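PDB 4Z7X: MdbA from Actinomyces oris, which probably acts as a thioredoxin-fold thiol-disulfide oxidoreductase that forms disulfide bonds in exported proteins, including those of the sortase-mediated pilus assembly pathway. Local coordinates for residues Leu92-Cys97 / Gln122-His127; His69-Glu74 / Glu132-Ala137; Met112-Asp117 / Lys162-Lys167. All coordinates share one frame; numbering follows the deposited sequence. Where two conformers were deposited one is given.

From the N terminus, interaction 2 is the first of the three contacts to begin: it joins helix 68-86 to helix 123-140 and closes the loop running from 69-74 to 132-137. Interaction 1, which sets strand 91-96 against the start of that same helix 123-140, lies wholly within this span. Interaction 3 starts in helix 103-118 and ends at 162-167, so its loop crosses both others. In space, H127 of interaction 1 touches E74 of interaction 2, and S123 packs on M112 and L116 of interaction 3. Together the contacts link the thioredoxin-like sheet, the helix that starts at the CxxC sequence and the intervening helices.

Interaction 1 (Leu92-Cys97 / Gln122-His127); sequences LALHPC and QSLSFH
L94 meets H127 and L124 with the same methyl, CD1, and so takes part in both kinds of interaction that join this strand to this helix. The first is CH-pi. L94 CD1 sits 4.0 Å from the H127 ring centroid and only 5° from the ring normal, centred over one face. The two side chains arrive from opposite directions, H127 leaving its helix with CG anti to the backbone N (chi1 178°), which carries the imidazole across to the strand.

The second kind is apolar packing. L94 and L124 cross at about a right angle, with L94 CD1 4.0 Å from L124 CD1. That same L124 methyl meets L92 tip to tip, where L92 CD2 lies 4.1 Å from L124 CD1, so it serves both leucines of the strand. L92 and L94, two positions apart, face the helix, and the axes of strand 92-96 and helix 123-127 pass 12.2 Å apart at 50°.

H127 ND1 is hydrogen-bonded to Y65 OH, while F63 and F131 meet the ring edge-to-face. The chemistry implies a division of labour: the tyrosine bond helps to fix the imidazole's rotation, and the leucine methyl gives one face a buried, apolar cover, so the ring is held both by a polar bond and by packing.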
loop_
_atom_site.group_PDB
_atom_site.type_symbol
_atom_site.label_atom_id
_atom_site.label_comp_id
_atom_site.label_asym_id
_atom_site.label_seq_id
_atom_site.Cartn_x
_atom_site.Cartn_y
_atom_site.Cartn_z
ATOM N N LEU A 92 -4.442 -8.450 4.088
ATOM C CA LEU A 92 -4.010 -7.047 4.022
ATOM C C LEU A 92 -4.534 -6.423 2.735
ATOM O O LEU A 92 -4.295 -6.945 1.641
ATOM C CB LEU A 92 -2.484 -6.937 4.086
ATOM C CG LEU A 92 -1.918 -5.523 3.978
ATOM C CD1 LEU A 92 -2.273 -4.707 5.217
ATOM C CD2 LEU A 92 -0.413 -5.514 3.789
ATOM N N ALA A 93 -5.205 -5.283 2.875
ATOM C CA ALA A 93 -5.640 -4.533 1.710
ATOM C C ALA A 93 -5.081 -3.119 1.768
ATOM O O ALA A 93 -5.318 -2.394 2.744
ATOM C CB ALA A 93 -7.160 -4.494 1.644
ATOM N N LEU A 94 -4.302 -2.759 0.754
ATOM C CA LEU A 94 -3.626 -1.463 0.681
ATOM C C LEU A 94 -4.376 -0.580 -0.285
ATOM O O LEU A 94 -4.610 -0.980 -1.407
ATOM C CB LEU A 94 -2.175 -1.612 0.248
ATOM C CG LEU A 94 -1.276 -2.382 1.224
ATOM C CD1 LEU A 94 0.135 -2.524 0.689
ATOM C CD2 LEU A 94 -1.249 -1.755 2.579
ATOM N N HIS A 95 -4.767 0.607 0.197
ATOM C CA HIS A 95 -5.604 1.546 -0.568
ATOM C C HIS A 95 -4.844 2.859 -0.775
ATOM O O HIS A 95 -4.754 3.656 0.148
ATOM C CB HIS A 95 -6.901 1.871 0.164
ATOM C CG HIS A 95 -7.793 0.710 0.456
ATOM N ND1 HIS A 95 -9.013 0.523 -0.174
ATOM C CD2 HIS A 95 -7.676 -0.297 1.361
ATOM C CE1 HIS A 95 -9.602 -0.553 0.329
ATOM N NE2 HIS A 95 -8.822 -1.058 1.274
ATOM N N PRO A 96 -4.314 3.096 -1.988
ATOM C CA PRO A 96 -3.511 4.289 -2.232
ATOM C C PRO A 96 -4.389 5.487 -2.548
ATOM O O PRO A 96 -5.443 5.339 -3.134
ATOM C CB PRO A 96 -2.701 3.896 -3.470
ATOM C CG PRO A 96 -3.647 3.028 -4.233
ATOM C CD PRO A 96 -4.392 2.248 -3.183
ATOM N N CYS A 97 -3.928 6.662 -2.160
ATOM C CA CYS A 97 -4.484 7.914 -2.644
ATOM C C CYS A 97 -3.446 9.015 -2.748
ATOM O O CYS A 97 -2.293 8.828 -2.407
ATOM C CB CYS A 97 -5.668 8.325 -1.754
ATOM S SG CYS A 97 -5.168 8.909 -0.128
ATOM N N GLN A 122 7.979 -8.891 -5.115
ATOM C CA GLN A 122 8.679 -7.842 -4.365
ATOM C C GLN A 122 7.815 -6.647 -4.055
ATOM O O GLN A 122 8.303 -5.637 -3.553
ATOM C CB GLN A 122 9.902 -7.400 -5.126
ATOM C CG GLN A 122 11.024 -8.428 -5.167
ATOM C CD GLN A 122 10.898 -9.463 -6.239
ATOM O OE1 GLN A 122 10.562 -9.156 -7.373
ATOM N NE2 GLN A 122 11.268 -10.695 -5.905
ATOM N N SER A 123 6.517 -6.743 -4.324
ATOM C CA SER A 123 5.659 -5.557 -4.169
ATOM C C SER A 123 5.558 -5.038 -2.730
ATOM O O SER A 123 5.652 -3.824 -2.517
ATOM C CB SER A 123 4.263 -5.753 -4.748
ATOM O OG SER A 123 3.587 -6.823 -4.158
ATOM N N LEU A 124 5.337 -5.924 -1.744
ATOM C CA LEU A 124 5.199 -5.430 -0.368
ATOM C C LEU A 124 6.518 -4.848 0.168
ATOM O O LEU A 124 6.527 -3.824 0.863
ATOM C CB LEU A 124 4.580 -6.510 0.526
ATOM C CG LEU A 124 4.109 -6.055 1.890
ATOM C CD1 LEU A 124 3.125 -4.906 1.796
ATOM C CD2 LEU A 124 3.503 -7.227 2.649
ATOM N N SER A 125 7.641 -5.450 -0.201
ATOM C CA SER A 125 8.951 -4.945 0.187
ATOM C C SER A 125 9.233 -3.609 -0.476
ATOM O O SER A 125 9.825 -2.693 0.114
ATOM C CB SER A 125 10.023 -5.939 -0.207
ATOM O OG SER A 125 9.912 -7.072 0.586
ATOM N N PHE A 126 8.781 -3.470 -1.719
ATOM C CA PHE A 126 8.982 -2.190 -2.437
ATOM C C PHE A 126 8.139 -1.087 -1.812
ATOM O O PHE A 126 8.565 0.059 -1.690
ATOM C CB PHE A 126 8.690 -2.352 -3.918
ATOM C CG PHE A 126 8.997 -1.123 -4.711
ATOM C CD1 PHE A 126 10.314 -0.671 -4.860
ATOM C CD2 PHE A 126 8.001 -0.423 -5.329
ATOM C CE1 PHE A 126 10.593 0.456 -5.596
ATOM C CE2 PHE A 126 8.281 0.734 -6.083
ATOM C CZ PHE A 126 9.576 1.185 -6.185
ATOM N N HIS A 127 6.925 -1.437 -1.428
ATOM C CA HIS A 127 6.066 -0.501 -0.703
ATOM C C HIS A 127 6.780 0.053 0.513
ATOM O O HIS A 127 6.832 1.256 0.746
ATOM C CB HIS A 127 4.792 -1.247 -0.274
ATOM C CG HIS A 127 3.831 -0.442 0.530
ATOM N ND1 HIS A 127 2.999 0.494 -0.027
ATOM C CD2 HIS A 127 3.532 -0.483 1.847
ATOM C CE1 HIS A 127 2.246 1.012 0.916
ATOM N NE2 HIS A 127 2.541 0.422 2.065
#

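Interaction 2 (His69-Glu74 / Glu132-Ala137); sequences HCAQFE and EIFSQA
A71 packs its methyl against S135 and F134, a small side chain meeting two larger ones as the helices come close: the A71 and S135 CA atoms are 5.9 Å apart. The conformation of S135 shapes how the two helices meet. Its hydroxyl stands beside its own backbone N and opposite the carbonyl carbon (chi1 -68°), which brings S135 OG to 3.5 Å from A71 CB. From there the hydroxyl also reaches an ordered water, with S135 OG 2.7 Å from the water oxygen. That water donates to the carbonyl of A71, at 2.7 Å from A71 O, and so bridges the helices beside the methyl contact. A weak hydrogen bond joins S135 OG to F131 O one turn earlier.

F134 uses a different first torsion, with CG pointing away from its backbone N (chi1 -166°). In the conformer described, one of two, its ring approaches the methyl obliquely and F134 CD2 lies 4.0 Å from A71 CB.

F131 touches both C70 and A71. The pairing therefore places helix 123-140 against the helix that begins at a CxxC sequence, an organisation consistent with DsbA-like enzymes, in which a helical insertion packs on the thioredoxin fold.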
loop_
_atom_site.group_PDB
_atom_site.type_symbol
_atom_site.label_atom_id
_atom_site.label_comp_id
_atom_site.label_asym_id
_atom_site.label_seq_id
_atom_site.Cartn_x
_atom_site.Cartn_y
_atom_site.Cartn_z
ATOM N N HIS A 69 2.658 10.842 8.357
ATOM C CA HIS A 69 2.050 9.942 9.308
ATOM C C HIS A 69 1.981 8.506 8.774
ATOM O O HIS A 69 2.175 7.536 9.521
ATOM C CB HIS A 69 0.664 10.440 9.706
ATOM C CG HIS A 69 0.693 11.734 10.437
ATOM N ND1 HIS A 69 0.417 12.940 9.839
ATOM C CD2 HIS A 69 1.000 12.008 11.722
ATOM C CE1 HIS A 69 0.536 13.902 10.736
ATOM N NE2 HIS A 69 0.893 13.360 11.885
ATOM N N CYS A 70 1.693 8.365 7.490
ATOM C CA CYS A 70 1.748 7.066 6.810
ATOM C C CYS A 70 3.164 6.487 6.800
ATOM O O CYS A 70 3.336 5.296 6.967
ATOM C CB CYS A 70 1.244 7.185 5.369
ATOM S SG CYS A 70 -0.515 7.558 5.301
ATOM N N ALA A 71 4.169 7.326 6.606
ATOM C CA ALA A 71 5.557 6.839 6.630
ATOM C C ALA A 71 5.898 6.319 8.013
ATOM O O ALA A 71 6.531 5.267 8.137
ATOM C CB ALA A 71 6.530 7.943 6.201
ATOM N N GLN A 72 5.477 7.037 9.055
ATOM C CA GLN A 72 5.748 6.624 10.440
ATOM C C GLN A 72 5.010 5.313 10.715
ATOM O O GLN A 72 5.544 4.404 11.369
ATOM C CB GLN A 72 5.257 7.692 11.445
ATOM C CG GLN A 72 6.045 8.995 11.447
ATOM C CD GLN A 72 5.484 10.025 12.427
ATOM O OE1 GLN A 72 4.890 11.029 12.024
ATOM N NE2 GLN A 72 5.657 9.772 13.715
ATOM N N PHE A 73 3.761 5.226 10.224
ATOM C CA PHE A 73 2.943 4.048 10.433
ATOM C C PHE A 73 3.586 2.841 9.823
ATOM O O PHE A 73 3.673 1.791 10.464
ATOM C CB PHE A 73 1.531 4.276 9.853
ATOM C CG PHE A 73 0.548 3.160 10.139
ATOM C CD1 PHE A 73 0.531 2.020 9.337
ATOM C CD2 PHE A 73 -0.376 3.259 11.196
ATOM C CE1 PHE A 73 -0.355 0.987 9.597
ATOM C CE2 PHE A 73 -1.273 2.246 11.442
ATOM C CZ PHE A 73 -1.264 1.102 10.647
ATOM N N GLU A 74 4.032 2.976 8.591
ATOM C CA GLU A 74 4.690 1.893 7.896
ATOM C C GLU A 74 5.956 1.460 8.651
ATOM O O GLU A 74 6.191 0.252 8.846
ATOM C CB GLU A 74 5.010 2.306 6.459
ATOM C CG GLU A 74 5.925 1.320 5.722
ATOM C CD GLU A 74 5.303 -0.042 5.409
ATOM O OE1 GLU A 74 6.081 -0.958 5.013
ATOM O OE2 GLU A 74 4.061 -0.177 5.546
ATOM N N GLU A 132 10.403 4.176 3.123
ATOM C CA GLU A 132 11.702 4.371 3.788
ATOM C C GLU A 132 12.428 5.569 3.186
ATOM O O GLU A 132 13.107 6.325 3.876
ATOM C CB GLU A 132 12.545 3.081 3.656
ATOM C CG GLU A 132 13.883 3.095 4.378
ATOM C CD GLU A 132 14.430 1.686 4.583
ATOM O OE1 GLU A 132 13.740 0.700 4.233
ATOM O OE2 GLU A 132 15.560 1.557 5.068
ATOM N N ILE A 133 12.307 5.729 1.877
ATOM C CA ILE A 133 12.915 6.912 1.227
ATOM C C ILE A 133 12.364 8.198 1.887
ATOM O O ILE A 133 13.111 9.122 2.240
ATOM C CB ILE A 133 12.638 6.964 -0.305
ATOM C CG1 ILE A 133 13.439 5.911 -1.036
ATOM C CG2 ILE A 133 12.988 8.310 -0.910
ATOM C CD1 ILE A 133 13.097 5.777 -2.503
ATOM N N PHE A 134 11.052 8.249 2.032
ATOM C CA PHE A 134 10.399 9.421 2.564
ATOM C C PHE A 134 10.795 9.611 4.021
ATOM O O PHE A 134 11.119 10.716 4.432
ATOM C CB PHE A 134 8.876 9.286 2.404
ATOM C CG PHE A 134 8.124 10.566 2.614
ATOM C CD1 PHE A 134 7.841 11.404 1.544
ATOM C CD2 PHE A 134 7.693 10.935 3.864
ATOM C CE1 PHE A 134 7.151 12.585 1.729
ATOM C CE2 PHE A 134 6.998 12.123 4.058
ATOM C CZ PHE A 134 6.724 12.947 2.988
ATOM N N SER A 135 10.784 8.530 4.803
ATOM C CA SER A 135 11.194 8.642 6.189
ATOM C C SER A 135 12.621 9.157 6.334
ATOM O O SER A 135 12.914 9.995 7.179
ATOM C CB SER A 135 11.088 7.293 6.904
ATOM O OG SER A 135 9.765 6.901 7.031
ATOM N N GLN A 136 13.530 8.649 5.523
ATOM C CA GLN A 136 14.900 9.100 5.638
ATOM C C GLN A 136 14.976 10.606 5.259
ATOM O O GLN A 136 15.717 11.409 5.894
ATOM C CB GLN A 136 15.822 8.228 4.777
ATOM C CG GLN A 136 16.050 6.838 5.384
ATOM C CD GLN A 136 16.732 6.897 6.747
ATOM O OE1 GLN A 136 17.801 7.486 6.902
ATOM N NE2 GLN A 136 16.099 6.301 7.742
ATOM N N ALA A 137 14.217 11.030 4.247
ATOM C CA ALA A 137 14.237 12.453 3.865
ATOM C C ALA A 137 13.706 13.373 4.970
ATOM O O ALA A 137 14.226 14.457 5.160
ATOM C CB ALA A 137 13.490 12.705 2.537
HETATM O O HOH W 1 8.636 4.509 6.633
#

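Interaction 3 (Met112-Asp117 / Lys162-Lys167); sequences MGVVLD and KEVSAK
V164 O is approached by two groups of different character. The backbone N of K167 donates to it, with K167 N 3.0 Å from V164 O, a bond spanning three residues, whereas the preceding A166 N reaches back four, to K162 O. Across the contact, a methyl of V114 rests on the same carbonyl oxygen, V114 CG1 lying 3.5 Å from V164 O. One oxygen thus closes a tight backbone turn and also takes part in the packing between the segments.

The remaining touches are apolar. V114 and V164 run alongside each other, pointing opposite ways and meeting through equivalent branches, with V114 CG1 3.8 Å from V164 CG1. Both branches extend opposite their own backbone N (chi1 172° in V114 and 176° in V164), a torsion that carries each methyl across toward the other segment. V114 CG1 finds a third neighbour in the root of a lysine, K167 CB, at 4.0 Å. Beyond CG the chain of K167 is extended and its outer part turns off from V114, so the side chain meets the valine through its aliphatic base. The ammonium makes a salt bridge with E118 OE1, just beyond the first segment, which adds a charged tie at the rim of a largely apolar contact.

The wider packing is mostly helical. V114 also leans on F168 and A171 of helix 168-174, while V164 touches the loop residue A119. On other faces of helix 103-118, M112 (a selenomethionine) and L116 contact helix 123-140, and both pack on W180 of helix 178-190; short helix 162-165 thus covers one flank of helix 103-118, among the helices between strands 91-96 and 198-201.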
loop_
_atom_site.group_PDB
_atom_site.type_symbol
_atom_site.label_atom_id
_atom_site.label_comp_id
_atom_site.label_asym_id
_atom_site.label_seq_id
_atom_site.Cartn_x
_atom_site.Cartn_y
_atom_site.Cartn_z
HETATM N N MSE A 112 5.399 1.703 -8.534
HETATM C CA MSE A 112 4.676 0.604 -7.883
HETATM C C MSE A 112 3.821 -0.143 -8.873
HETATM O O MSE A 112 3.698 -1.361 -8.790
HETATM C CB MSE A 112 3.810 1.115 -6.724
HETATM C CG MSE A 112 3.010 -0.010 -6.028
HETATM SE SE MSE A 112 4.089 -1.596 -5.450
HETATM C CE MSE A 112 4.625 -0.792 -3.748
ATOM N N GLY A 113 3.217 0.557 -9.838
ATOM C CA GLY A 113 2.402 -0.119 -10.852
ATOM C C GLY A 113 3.237 -1.098 -11.665
ATOM O O GLY A 113 2.809 -2.221 -11.955
ATOM N N VAL A 114 4.448 -0.682 -12.026
ATOM C CA VAL A 114 5.346 -1.571 -12.769
ATOM C C VAL A 114 5.703 -2.783 -11.900
ATOM O O VAL A 114 5.693 -3.911 -12.363
ATOM C CB VAL A 114 6.648 -0.822 -13.160
ATOM C CG1 VAL A 114 7.667 -1.783 -13.761
ATOM C CG2 VAL A 114 6.400 0.355 -14.111
ATOM N N VAL A 115 6.003 -2.539 -10.608
ATOM C CA VAL A 115 6.329 -3.645 -9.731
ATOM C C VAL A 115 5.131 -4.618 -9.600
ATOM O O VAL A 115 5.307 -5.848 -9.655
ATOM C CB VAL A 115 6.861 -3.147 -8.365
ATOM C CG1 VAL A 115 7.062 -4.324 -7.450
ATOM C CG2 VAL A 115 8.136 -2.407 -8.562
ATOM N N LEU A 116 3.941 -4.082 -9.359
ATOM C CA LEU A 116 2.769 -4.947 -9.273
ATOM C C LEU A 116 2.564 -5.798 -10.499
ATOM O O LEU A 116 2.209 -6.973 -10.410
ATOM C CB LEU A 116 1.519 -4.129 -9.004
ATOM C CG LEU A 116 1.444 -3.526 -7.593
ATOM C CD1 LEU A 116 0.318 -2.513 -7.462
ATOM C CD2 LEU A 116 1.280 -4.594 -6.501
ATOM N N ASP A 117 2.758 -5.194 -11.655
ATOM C CA ASP A 117 2.509 -5.870 -12.899
ATOM C C ASP A 117 3.634 -6.827 -13.309
ATOM O O ASP A 117 3.353 -7.829 -13.956
ATOM C CB ASP A 117 2.298 -4.858 -14.036
ATOM C CG ASP A 117 0.880 -4.305 -14.098
ATOM O OD1 ASP A 117 -0.027 -4.858 -13.429
ATOM O OD2 ASP A 117 0.662 -3.353 -14.891
ATOM N N LYS A 162 16.386 -6.210 -12.415
ATOM C CA LYS A 162 16.845 -5.016 -13.105
ATOM C C LYS A 162 15.979 -4.707 -14.332
ATOM O O LYS A 162 15.721 -3.543 -14.619
ATOM C CB LYS A 162 18.307 -5.167 -13.557
ATOM C CG LYS A 162 19.352 -5.122 -12.479
ATOM C CD LYS A 162 20.715 -5.340 -13.142
ATOM C CE LYS A 162 21.863 -5.119 -12.185
ATOM N NZ LYS A 162 21.572 -5.828 -10.924
ATOM N N GLU A 163 15.527 -5.739 -15.054
ATOM C CA GLU A 163 14.712 -5.513 -16.247
ATOM C C GLU A 163 13.379 -4.856 -15.904
ATOM O O GLU A 163 12.788 -4.157 -16.712
ATOM C CB GLU A 163 14.511 -6.755 -17.073
ATOM C CG GLU A 163 13.821 -7.908 -16.456
ATOM C CD GLU A 163 13.251 -8.907 -17.472
ATOM O OE1 GLU A 163 12.513 -9.790 -17.007
ATOM O OE2 GLU A 163 13.522 -8.828 -18.702
ATOM N N VAL A 164 12.938 -5.032 -14.685
ATOM C CA VAL A 164 11.708 -4.402 -14.217
ATOM C C VAL A 164 11.924 -2.956 -13.764
ATOM O O VAL A 164 11.181 -2.044 -14.180
ATOM C CB VAL A 164 11.065 -5.257 -13.085
ATOM C CG1 VAL A 164 9.820 -4.579 -12.492
ATOM C CG2 VAL A 164 10.692 -6.622 -13.657
ATOM N N SER A 165 12.916 -2.736 -12.900
ATOM C CA SER A 165 13.160 -1.383 -12.425
ATOM C C SER A 165 13.593 -0.449 -13.573
ATOM O O SER A 165 13.351 0.750 -13.506
ATOM C CB SER A 165 14.130 -1.365 -11.269
ATOM O OG SER A 165 15.390 -1.816 -11.697
ATOM N N ALA A 166 14.179 -1.018 -14.642
ATOM C CA ALA A 166 14.537 -0.240 -15.832
ATOM C C ALA A 166 13.352 0.410 -16.503
ATOM O O ALA A 166 13.542 1.352 -17.253
ATOM C CB ALA A 166 15.322 -1.106 -16.834
ATOM N N LYS A 167 12.139 -0.077 -16.194
ATOM C CA LYS A 167 10.898 0.428 -16.798
ATOM C C LYS A 167 10.281 1.570 -15.997
ATOM O O LYS A 167 9.315 2.205 -16.441
ATOM C CB LYS A 167 9.888 -0.711 -16.931
ATOM C CG LYS A 167 10.355 -1.803 -17.885
ATOM C CD LYS A 167 9.343 -2.892 -18.028
ATOM C CE LYS A 167 9.885 -3.956 -19.005
ATOM N NZ LYS A 167 8.860 -4.949 -19.398
#